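EvdO2 (PDB 4XAB) probably catalyses an oxidative cyclization in orthosomycin antibiotic biosynthesis, as a metal-dependent oxygenase of the phytanoyl-CoA dioxygenase family. Local coordinates at residues 151-157 and 221-227; 143-149 and 205-211. The contacts are given in a common frame with arbitrary orientation. Residues are numbered along the deposited sequence.

Contact 1: residues 151-157 and 221-227; sequences DEATVES and LTDQPRR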
loop_
_atom_site.group_PDB
_atom_site.type_symbol
_atom_site.label_atom_id
_atom_site.label_comp_id
_atom_site.label_asym_id
_atom_site.label_seq_id
_atom_site.Cartn_x
_atom_site.Cartn_y
_atom_site.Cartn_z
ATOM N N ASP A 151 -11.373 3.468 6.356
ATOM C CA ASP A 151 -12.136 2.751 7.370
ATOM C C ASP A 151 -11.250 2.507 8.574
ATOM O O ASP A 151 -10.026 2.620 8.462
ATOM C CB ASP A 151 -12.635 1.414 6.815
ATOM C CG ASP A 151 -13.528 1.588 5.609
ATOM O OD1 ASP A 151 -14.644 2.108 5.782
ATOM O OD2 ASP A 151 -13.115 1.226 4.488
ATOM N N GLU A 152 -11.846 2.166 9.717
ATOM C CA GLU A 152 -11.036 1.616 10.797
ATOM C C GLU A 152 -10.214 0.452 10.243
ATOM O O GLU A 152 -10.736 -0.388 9.503
ATOM C CB GLU A 152 -11.890 1.134 11.979
ATOM C CG GLU A 152 -11.019 0.587 13.112
ATOM C CD GLU A 152 -11.797 0.176 14.349
ATOM O OE1 GLU A 152 -12.996 -0.155 14.233
ATOM O OE2 GLU A 152 -11.194 0.173 15.445
ATOM N N ALA A 153 -8.936 0.409 10.594
ATOM C CA ALA A 153 -8.088 -0.710 10.233
ATOM C C ALA A 153 -7.572 -1.370 11.500
ATOM O O ALA A 153 -6.890 -0.740 12.301
ATOM C CB ALA A 153 -6.942 -0.258 9.365
ATOM N N THR A 154 -7.934 -2.630 11.694
ATOM C CA THR A 154 -7.490 -3.376 12.867
ATOM C C THR A 154 -6.758 -4.634 12.443
ATOM O O THR A 154 -6.730 -4.979 11.257
ATOM C CB THR A 154 -8.664 -3.792 13.753
ATOM O OG1 THR A 154 -9.472 -4.722 13.020
ATOM C CG2 THR A 154 -9.503 -2.592 14.123
ATOM N N VAL A 155 -6.205 -5.354 13.408
ATOM C CA VAL A 155 -5.537 -6.592 13.052
ATOM C C VAL A 155 -6.552 -7.542 12.424
ATOM O O VAL A 155 -6.255 -8.196 11.427
ATOM C CB VAL A 155 -4.841 -7.246 14.253
ATOM C CG1 VAL A 155 -4.411 -8.652 13.900
ATOM C CG2 VAL A 155 -3.615 -6.409 14.653
ATOM N N GLU A 156 -7.769 -7.559 12.959
ATOM C CA GLU A 156 -8.788 -8.473 12.457
ATOM C C GLU A 156 -9.415 -8.035 11.141
ATOM O O GLU A 156 -10.071 -8.829 10.478
ATOM C CB GLU A 156 -9.887 -8.660 13.498
ATOM C CG GLU A 156 -9.431 -9.399 14.729
ATOM C CD GLU A 156 -10.579 -9.725 15.657
ATOM O OE1 GLU A 156 -10.342 -10.422 16.667
ATOM O OE2 GLU A 156 -11.714 -9.282 15.373
ATOM N N SER A 157 -9.226 -6.780 10.748
ATOM C CA SER A 157 -9.820 -6.307 9.500
ATOM C C SER A 157 -8.785 -6.271 8.380
ATOM O O SER A 157 -9.104 -5.948 7.238
ATOM C CB SER A 157 -10.452 -4.924 9.695
ATOM O OG SER A 157 -9.452 -3.921 9.704
ATOM N N LEU A 221 -11.452 -10.404 8.656
ATOM C CA LEU A 221 -12.379 -11.286 9.353
ATOM C C LEU A 221 -13.647 -10.574 9.807
ATOM O O LEU A 221 -14.377 -11.094 10.634
ATOM C CB LEU A 221 -11.696 -11.922 10.567
ATOM C CG LEU A 221 -10.360 -12.610 10.270
ATOM C CD1 LEU A 221 -9.705 -13.097 11.551
ATOM C CD2 LEU A 221 -10.538 -13.751 9.276
ATOM N N THR A 222 -13.911 -9.393 9.267
ATOM C CA THR A 222 -15.064 -8.614 9.703
ATOM C C THR A 222 -16.120 -8.561 8.607
ATOM O O THR A 222 -15.853 -8.894 7.455
ATOM C CB THR A 222 -14.681 -7.164 10.090
ATOM O OG1 THR A 222 -14.543 -6.376 8.904
ATOM C CG2 THR A 222 -13.386 -7.123 10.900
ATOM N N ASP A 223 -17.322 -8.123 8.960
ATOM C CA ASP A 223 -18.404 -8.113 7.994
ATOM C C ASP A 223 -18.491 -6.808 7.213
ATOM O O ASP A 223 -19.467 -6.585 6.499
ATOM C CB ASP A 223 -19.733 -8.405 8.699
ATOM C CG ASP A 223 -19.837 -9.851 9.159
ATOM O OD1 ASP A 223 -19.568 -10.753 8.337
ATOM O OD2 ASP A 223 -20.169 -10.091 10.339
ATOM N N GLN A 224 -17.453 -5.977 7.308
ATOM C CA GLN A 224 -17.432 -4.679 6.635
ATOM C C GLN A 224 -16.237 -4.573 5.705
ATOM O O GLN A 224 -15.139 -5.008 6.066
ATOM C CB GLN A 224 -17.386 -3.526 7.650
ATOM C CG GLN A 224 -18.586 -3.475 8.598
ATOM C CD GLN A 224 -18.507 -4.529 9.685
ATOM O OE1 GLN A 224 -17.427 -4.818 10.208
ATOM N NE2 GLN A 224 -19.651 -5.122 10.023
ATOM N N PRO A 225 -16.430 -3.968 4.519
ATOM C CA PRO A 225 -15.295 -3.785 3.606
ATOM C C PRO A 225 -14.283 -2.836 4.221
ATOM O O PRO A 225 -14.653 -1.986 5.030
ATOM C CB PRO A 225 -15.930 -3.174 2.347
ATOM C CG PRO A 225 -17.427 -3.238 2.570
ATOM C CD PRO A 225 -17.634 -3.273 4.043
ATOM N N ARG A 226 -13.016 -2.993 3.857
ATOM C CA ARG A 226 -11.966 -2.130 4.353
ATOM C C ARG A 226 -11.207 -1.567 3.171
ATOM O O ARG A 226 -10.638 -2.322 2.382
ATOM C CB ARG A 226 -11.029 -2.897 5.276
ATOM C CG ARG A 226 -11.772 -3.662 6.346
ATOM C CD ARG A 226 -12.267 -2.719 7.429
ATOM N NE ARG A 226 -13.227 -3.399 8.280
ATOM C CZ ARG A 226 -13.568 -2.986 9.493
ATOM N NH1 ARG A 226 -13.015 -1.892 9.997
ATOM N NH2 ARG A 226 -14.456 -3.669 10.196
ATOM N N ARG A 227 -11.225 -0.246 3.048
ATOM C CA ARG A 227 -10.691 0.435 1.869
ATOM C C ARG A 227 -9.443 1.240 2.180
ATOM O O ARG A 227 -9.342 1.876 3.223
ATOM C CB ARG A 227 -11.764 1.349 1.273
ATOM C CG ARG A 227 -13.026 0.594 0.869
ATOM C CD ARG A 227 -14.247 1.503 0.832
ATOM N NE ARG A 227 -14.674 1.947 2.159
ATOM C CZ ARG A 227 -15.756 2.695 2.373
ATOM N NH1 ARG A 227 -16.507 3.079 1.346
ATOM N NH2 ARG A 227 -16.088 3.063 3.607
HETATM O O HOH W 1 -13.613 -2.149 12.765
#

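Contact 2: residues 143-149 and 205-211; sequences GLSIWTT and GAVVHDF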
loop_
_atom_site.group_PDB
_atom_site.type_symbol
_atom_site.label_atom_id
_atom_site.label_comp_id
_atom_site.label_asym_id
_atom_site.label_seq_id
_atom_site.Cartn_x
_atom_site.Cartn_y
_atom_site.Cartn_z
ATOM N N GLY A 143 12.147 5.367 -2.523
ATOM C CA GLY A 143 10.726 5.630 -2.551
ATOM C C GLY A 143 9.977 5.102 -1.369
ATOM O O GLY A 143 10.522 4.406 -0.509
ATOM N N LEU A 144 8.693 5.424 -1.344
ATOM C CA LEU A 144 7.850 4.960 -0.260
ATOM C C LEU A 144 6.401 4.929 -0.709
ATOM O O LEU A 144 6.045 5.408 -1.800
ATOM C CB LEU A 144 8.031 5.852 0.978
ATOM C CG LEU A 144 7.880 7.380 0.851
ATOM C CD1 LEU A 144 6.433 7.807 0.619
ATOM C CD2 LEU A 144 8.405 8.073 2.106
ATOM N N SER A 145 5.574 4.355 0.149
ATOM C CA SER A 145 4.133 4.278 -0.051
ATOM C C SER A 145 3.421 4.899 1.142
ATOM O O SER A 145 3.837 4.697 2.271
ATOM C CB SER A 145 3.671 2.829 -0.193
ATOM O OG SER A 145 4.211 2.255 -1.370
ATOM N N ILE A 146 2.344 5.625 0.864
ATOM C CA ILE A 146 1.474 6.203 1.892
ATOM C C ILE A 146 0.092 5.587 1.719
ATOM O O ILE A 146 -0.612 5.848 0.731
ATOM C CB ILE A 146 1.419 7.749 1.790
ATOM C CG1 ILE A 146 2.814 8.340 1.964
ATOM C CG2 ILE A 146 0.528 8.320 2.869
ATOM C CD1 ILE A 146 2.901 9.853 1.692
ATOM N N TRP A 147 -0.248 4.725 2.674
ATOM C CA TRP A 147 -1.446 3.898 2.702
ATOM C C TRP A 147 -2.472 4.596 3.584
ATOM O O TRP A 147 -2.364 4.516 4.800
ATOM C CB TRP A 147 -1.063 2.518 3.265
ATOM C CG TRP A 147 -2.030 1.345 3.205
ATOM C CD1 TRP A 147 -2.123 0.400 2.213
ATOM C CD2 TRP A 147 -2.941 0.925 4.238
ATOM N NE1 TRP A 147 -3.072 -0.545 2.545
ATOM C CE2 TRP A 147 -3.585 -0.248 3.780
ATOM C CE3 TRP A 147 -3.287 1.437 5.492
ATOM C CZ2 TRP A 147 -4.561 -0.915 4.535
ATOM C CZ3 TRP A 147 -4.262 0.766 6.244
ATOM C CH2 TRP A 147 -4.881 -0.392 5.760
ATOM N N THR A 148 -3.429 5.303 2.983
ATOM C CA THR A 148 -4.437 6.040 3.760
ATOM C C THR A 148 -5.687 5.189 3.852
ATOM O O THR A 148 -6.223 4.768 2.824
ATOM C CB THR A 148 -4.806 7.392 3.113
ATOM O OG1 THR A 148 -3.645 8.226 3.018
ATOM C CG2 THR A 148 -5.907 8.110 3.918
ATOM N N THR A 149 -6.163 4.927 5.063
ATOM C CA THR A 149 -7.335 4.068 5.186
ATOM C C THR A 149 -8.602 4.915 5.203
ATOM O O THR A 149 -8.608 6.031 5.725
ATOM C CB THR A 149 -7.257 3.178 6.441
ATOM O OG1 THR A 149 -8.352 2.260 6.450
ATOM C CG2 THR A 149 -7.268 4.019 7.736
ATOM N N GLY A 205 -6.380 7.875 8.880
ATOM C CA GLY A 205 -5.008 7.609 9.286
ATOM C C GLY A 205 -4.243 6.983 8.138
ATOM O O GLY A 205 -4.840 6.534 7.167
ATOM N N ALA A 206 -2.921 6.966 8.244
ATOM C CA ALA A 206 -2.109 6.326 7.208
ATOM C C ALA A 206 -0.900 5.671 7.804
ATOM O O ALA A 206 -0.425 6.051 8.873
ATOM C CB ALA A 206 -1.665 7.331 6.138
ATOM N N VAL A 207 -0.383 4.680 7.084
ATOM C CA VAL A 207 0.932 4.174 7.375
ATOM C C VAL A 207 1.791 4.480 6.159
ATOM O O VAL A 207 1.308 4.512 5.010
ATOM C CB VAL A 207 0.940 2.658 7.690
ATOM C CG1 VAL A 207 0.311 2.404 9.051
ATOM C CG2 VAL A 207 0.204 1.893 6.623
ATOM N N VAL A 208 3.042 4.773 6.447
ATOM C CA VAL A 208 4.034 5.087 5.415
ATOM C C VAL A 208 5.157 4.060 5.493
ATOM O O VAL A 208 5.669 3.818 6.574
ATOM C CB VAL A 208 4.606 6.496 5.629
ATOM C CG1 VAL A 208 5.564 6.869 4.499
ATOM C CG2 VAL A 208 3.460 7.519 5.759
ATOM N N HIS A 209 5.561 3.450 4.376
ATOM C CA HIS A 209 6.705 2.540 4.457
ATOM C C HIS A 209 7.608 2.603 3.246
ATOM O O HIS A 209 7.171 2.831 2.114
ATOM C CB HIS A 209 6.276 1.072 4.673
ATOM C CG HIS A 209 5.391 0.514 3.600
ATOM N ND1 HIS A 209 4.014 0.515 3.701
ATOM C CD2 HIS A 209 5.683 -0.100 2.427
ATOM C CE1 HIS A 209 3.499 -0.047 2.623
ATOM N NE2 HIS A 209 4.488 -0.437 1.839
ATOM N N ASP A 210 8.877 2.371 3.531
ATOM C CA ASP A 210 9.933 2.317 2.518
ATOM C C ASP A 210 9.728 1.155 1.537
ATOM O O ASP A 210 9.122 0.144 1.878
ATOM C CB ASP A 210 11.290 2.194 3.213
ATOM C CG ASP A 210 12.459 2.296 2.246
ATOM O OD1 ASP A 210 12.981 1.252 1.787
ATOM O OD2 ASP A 210 12.849 3.431 1.939
ATOM N N PHE A 211 10.240 1.302 0.320
ATOM C CA PHE A 211 10.171 0.236 -0.667
ATOM C C PHE A 211 10.770 -1.082 -0.166
ATOM O O PHE A 211 10.430 -2.156 -0.682
ATOM C CB PHE A 211 10.894 0.661 -1.953
ATOM C CG PHE A 211 10.083 1.554 -2.851
ATOM C CD1 PHE A 211 8.753 1.817 -2.588
ATOM C CD2 PHE A 211 10.670 2.132 -3.968
ATOM C CE1 PHE A 211 8.010 2.639 -3.428
ATOM C CE2 PHE A 211 9.930 2.942 -4.815
ATOM C CZ PHE A 211 8.601 3.199 -4.538
HETATM O O HOH W 2 13.534 3.337 -0.836
HETATM O O HOH W 3 6.536 1.174 -0.341
#

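Contact 1: residues 151-157 and 221-227
This is a polar contact at the surface end of the double-stranded beta-helix, between the loop after strand 139-149 and the loop and first residues of strand 226-234. Two arginines and one carboxylate supply most of the bonds, with backbone groups completing them. Asp151 is the main acceptor: its carboxylate forms a bidentate salt bridge with Arg227, Asp151 OD1 taking Arg227 NH2 at 2.8 Å and Asp151 OD2 taking Arg227 NE at 2.9 Å, both nearly linear. Asp151 OD2 also accepts from Arg227 N at 2.8 Å, so one short acidic side chain holds both backbone and guanidinium of the same residue. Arg226 is long enough to reach from the start of the strand across to the 151-157 loop. Arg226 NH1 donates to Glu152 O at 2.8 Å, Arg226 NH2 turns back to Thr222 OG1 at 3.0 Å, and Ser157 CB lies over one guanidinium face, 3.5 Å from Arg226 NE. Thr222 OG1 is bonded to Asn220 as well, which links the arginine to the preceding loop. Facing it, the 154-157 turn is braced by Thr154 N donating to Ser157 OG at 2.8 Å; serine is small enough to sit buried beneath Arg226. From within this turn, Glu156 O accepts from Leu221 N at 2.8 Å. Water 1 accepts from Arg226 NH1 at 2.8 Å and donates to Glu152 OE1 at 2.6 Å.

Contact 2: residues 143-149 and 205-211
Six backbone hydrogen bonds join residues 143-149 of strand 139-149 to residues 205-211, antiparallel strand 206-210 and its flanks, in the beta-helix core. Ser145 and His209 exchange two, N to O at 3.0 Å each way; Trp147 N donates to Val207 O at 2.8 Å and Val207 N to Trp147 O at 3.0 Å. Thr149 N to Gly205 O (3.0 Å) and Phe211 N to Gly143 O (3.2 Å) close the ends. Water 3 donates to His209 O (3.0 Å) and bonds Ser145 OG (2.8 Å), while water 2 links Gly143 N to Asp210 OD2; Asp210 OD1 accepts from Arg212 N. Glycine fits at 143 because a CB would clash with the Phe211 ring over its CA. Leu144, Ile146 and Val208 make an apolar patch on one face, where helix 89-102 packs on Leu144 and Ile146. On the other face His209 has both ring nitrogens engaged, ND1 with Tyr162 and NE2 with the metal ligand Asp131. This second-shell bond couples the strand pair to the nickel site.

In the fold
Contact 2 lies in the core of the beta-helix and contact 1 at its surface, with centres about 18 Å apart, yet strand 139-149 connects them. It supplies half of contact 2 and runs on into the 151-157 loop; another of its neighbours in the beta-sheet, strand 226-234, begins in contact 1. The two meet where Ala153 CB packs 4.2 Å from Trp147 CH2. Chemistry follows location: regular backbone pairing between an apolar and a metal-facing side gives way to arginine side chains, a carboxylate and water where one strand passes into a loop and another begins. Nickel-site chemistry touches contact 2 alone, through His209.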